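Long-range contact in TetR family transcriptional repressor LfrR (Mycobacterium smegmatis, PDB 2V57), which represses transcription of the lfrRA operon by binding directly to the promoter region upstream of its own gene: residues B[89-94]-B[173-177]. Numbering follows the deposited sequence.
Sequences LRRVVE and VDAIM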
ATOM      1  N   LEU B  89      14.753 -15.426   8.748  1.00 32.72           N
ATOM      2  CA  LEU B  89      13.636 -14.515   8.508  1.00 28.89           C
ATOM      3  C   LEU B  89      14.119 -13.067   8.572  1.00 24.60           C
ATOM      4  O   LEU B  89      13.715 -12.238   7.765  1.00 22.19           O
ATOM      5  CB  LEU B  89      12.500 -14.754   9.513  1.00 27.90           C
ATOM      6  CG  LEU B  89      11.260 -13.862   9.375  1.00 30.53           C
ATOM      7  CD1 LEU B  89      10.685 -13.918   7.957  1.00 30.44           C
ATOM      8  CD2 LEU B  89      10.188 -14.204  10.435  1.00 28.60           C
ATOM      9  N   ARG B  90      14.990 -12.763   9.532  1.00 25.15           N
ATOM     10  CA  ARG B  90      15.560 -11.423   9.608  1.00 28.02           C
ATOM     11  C   ARG B  90      16.310 -11.048   8.321  1.00 24.08           C
ATOM     12  O   ARG B  90      16.147  -9.935   7.809  1.00 20.85           O
ATOM     13  CB  ARG B  90      16.479 -11.269  10.818  1.00 32.81           C
ATOM     14  CG  ARG B  90      17.186  -9.920  10.853  1.00 37.79           C
ATOM     15  CD  ARG B  90      17.977  -9.737  12.146  1.00 44.46           C
ATOM     16  NE  ARG B  90      17.066  -9.506  13.259  1.00 52.43           N
ATOM     17  CZ  ARG B  90      16.798  -8.305  13.758  1.00 49.52           C
ATOM     18  NH1 ARG B  90      17.397  -7.233  13.257  1.00 48.87           N
ATOM     19  NH2 ARG B  90      15.939  -8.183  14.759  1.00 49.32           N
ATOM     20  N   ARG B  91      17.110 -11.966   7.789  1.00 23.38           N
ATOM     21  CA  ARG B  91      17.811 -11.706   6.530  1.00 21.68           C
ATOM     22  C   ARG B  91      16.827 -11.415   5.389  1.00 23.96           C
ATOM     23  O   ARG B  91      17.061 -10.532   4.561  1.00 23.10           O
ATOM     24  CB  ARG B  91      18.718 -12.876   6.163  1.00 25.77           C
ATOM     25  CG  ARG B  91      19.910 -13.059   7.091  1.00 27.52           C
ATOM     26  CD  ARG B  91      20.973 -13.932   6.464  1.00 31.14           C
ATOM     27  NE  ARG B  91      20.469 -15.249   6.083  1.00 24.31           N
ATOM     28  CZ  ARG B  91      20.389 -16.281   6.920  1.00 30.79           C
ATOM     29  NH1 ARG B  91      20.775 -16.138   8.180  1.00 29.05           N
ATOM     30  NH2 ARG B  91      19.932 -17.462   6.506  1.00 28.43           N
ATOM     31  N   VAL B  92      15.722 -12.152   5.356  1.00 22.90           N
ATOM     32  CA  VAL B  92      14.704 -11.937   4.331  1.00 19.22           C
ATOM     33  C   VAL B  92      14.079 -10.555   4.445  1.00 21.97           C
ATOM     34  O   VAL B  92      13.938  -9.845   3.440  1.00 22.75           O
ATOM     35  CB  VAL B  92      13.622 -13.029   4.372  1.00 23.54           C
ATOM     36  CG1 VAL B  92      12.395 -12.611   3.563  1.00 22.01           C
ATOM     37  CG2 VAL B  92      14.213 -14.353   3.855  1.00 24.73           C
ATOM     38  N   VAL B  93      13.700 -10.175   5.665  1.00 17.24           N
ATOM     39  CA  VAL B  93      13.176  -8.838   5.920  1.00 20.70           C
ATOM     40  C   VAL B  93      14.162  -7.757   5.461  1.00 22.79           C
ATOM     41  O   VAL B  93      13.785  -6.812   4.760  1.00 18.61           O
ATOM     42  CB  VAL B  93      12.836  -8.627   7.419  1.00 23.57           C
ATOM     43  CG1 VAL B  93      12.485  -7.159   7.681  1.00 21.14           C
ATOM     44  CG2 VAL B  93      11.666  -9.549   7.851  1.00 19.43           C
ATOM     45  N   GLU B  94      15.424  -7.895   5.862  1.00 20.78           N
ATOM     46  CA  GLU B  94      16.443  -6.929   5.449  1.00 20.05           C
ATOM     47  C   GLU B  94      16.548  -6.837   3.940  1.00 23.25           C
ATOM     48  O   GLU B  94      16.596  -5.742   3.379  1.00 27.44           O
ATOM     49  CB  GLU B  94      17.810  -7.302   6.040  1.00 24.39           C
ATOM     50  CG  GLU B  94      17.882  -7.095   7.533  1.00 28.22           C
ATOM     51  CD  GLU B  94      19.079  -7.774   8.162  1.00 41.80           C
ATOM     52  OE1 GLU B  94      19.681  -8.657   7.516  1.00 45.23           O
ATOM     53  OE2 GLU B  94      19.417  -7.432   9.312  1.00 46.87           O
ATOM     54  N   VAL B 173      13.889  -3.084  11.173  1.00 23.47           N
ATOM     55  CA  VAL B 173      13.956  -4.537  11.051  1.00 24.99           C
ATOM     56  C   VAL B 173      13.476  -5.198  12.347  1.00 27.19           C
ATOM     57  O   VAL B 173      12.635  -6.099  12.318  1.00 25.47           O
ATOM     58  CB  VAL B 173      15.352  -5.005  10.632  1.00 27.92           C
ATOM     59  CG1 VAL B 173      15.454  -6.527  10.668  1.00 34.61           C
ATOM     60  CG2 VAL B 173      15.676  -4.482   9.240  1.00 22.77           C
ATOM     61  N   ASP B 174      13.966  -4.721  13.486  1.00 25.01           N
ATOM     62  CA  ASP B 174      13.487  -5.216  14.779  1.00 26.74           C
ATOM     63  C   ASP B 174      11.961  -5.098  14.930  1.00 26.05           C
ATOM     64  O   ASP B 174      11.316  -6.002  15.444  1.00 24.82           O
ATOM     65  CB  ASP B 174      14.139  -4.464  15.938  1.00 27.87           C
ATOM     66  CG  ASP B 174      15.616  -4.788  16.101  1.00 35.50           C
ATOM     67  OD1 ASP B 174      16.147  -5.665  15.376  1.00 32.85           O
ATOM     68  OD2 ASP B 174      16.248  -4.146  16.961  1.00 37.91           O
ATOM     69  N   ALA B 175      11.400  -3.959  14.523  1.00 24.84           N
ATOM     70  CA  ALA B 175       9.965  -3.724  14.672  1.00 24.11           C
ATOM     71  C   ALA B 175       9.164  -4.635  13.757  1.00 22.18           C
ATOM     72  O   ALA B 175       8.160  -5.220  14.169  1.00 22.46           O
ATOM     73  CB  ALA B 175       9.620  -2.254  14.408  1.00 18.49           C
ATOM     74  N   ILE B 176       9.599  -4.760  12.507  1.00 21.40           N
ATOM     75  CA  ILE B 176       8.906  -5.655  11.597  1.00 18.74           C
ATOM     76  C   ILE B 176       8.969  -7.075  12.162  1.00 24.16           C
ATOM     77  O   ILE B 176       7.957  -7.769  12.213  1.00 22.70           O
ATOM     78  CB  ILE B 176       9.488  -5.605  10.184  1.00 20.83           C
ATOM     79  CG1 ILE B 176       9.165  -4.248   9.536  1.00 20.42           C
ATOM     80  CG2 ILE B 176       8.933  -6.757   9.326  1.00 22.72           C
ATOM     81  CD1 ILE B 176       9.871  -4.071   8.173  1.00 24.82           C
ATOM     82  N   MET B 177      10.147  -7.496  12.611  1.00 21.47           N
ATOM     83  CA  MET B 177      10.285  -8.848  13.171  1.00 25.42           C
ATOM     84  C   MET B 177       9.343  -9.063  14.363  1.00 25.12           C
ATOM     85  O   MET B 177       8.663 -10.088  14.455  1.00 22.72           O
ATOM     86  CB  MET B 177      11.736  -9.148  13.574  1.00 26.22           C
ATOM     87  CG  MET B 177      12.672  -9.385  12.416  1.00 26.37           C
ATOM     88  SD  MET B 177      12.258 -10.874  11.476  1.00 26.81           S
ATOM     89  CE  MET B 177      12.623 -12.180  12.662  1.00 24.86           C
TER
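One face of the R90 guanidinium lies over V173 CG1 and M177 CG, while its edge meets the carboxylate of D174. NH1 and NH2 of R90 both donate to D174 OD1, which lies in the guanidinium plane; the bond from NH2, 2.6 Å, is the shorter and straighter. The carboxylate is turned 69° from that plane, and with both bonds ending on OD1 this is a fork on one oxygen, not a coplanar, two-oxygen bridge. NH2 reaches OD1 from the anti side, out of the carboxylate plane. Arginine suits this place because its long aliphatic stem runs past V173, R90 CG lying 3.8 Å from V173 CG1, before the bend at chi3 (-73°) carries the charge to D174. The CB of D174 points away from helix 85-97, yet its carboxylate, partly exposed, still meets that charge. E94 lays its CG methylene against V173 CG2.

On the buried side of the salt bridge, L89, V93 and I176 offer branched apolar surface. Unbranched and flexible, M177 folds back at chi2 and chi3, bringing SD to 3.8 Å from both L89 CG and R90 CA; its CE continues along L89. V93 turns one methyl to each partner: CG2 to M177 SD and CG1 to I176 CG2, both at 3.9 Å.

Segments 89-94 and 173-177, on helices 85-97 and 169-182, have axes 10.1 Å apart, with N-to-C directions at 120°, in the C-terminal region, which in TetR-family repressors serves ligand binding and dimerisation. Helix 147-164 adds F152 and M156 against V93, helix 128-134 covers L89 with V132 and L133, and W147 of the second subunit packs on I176.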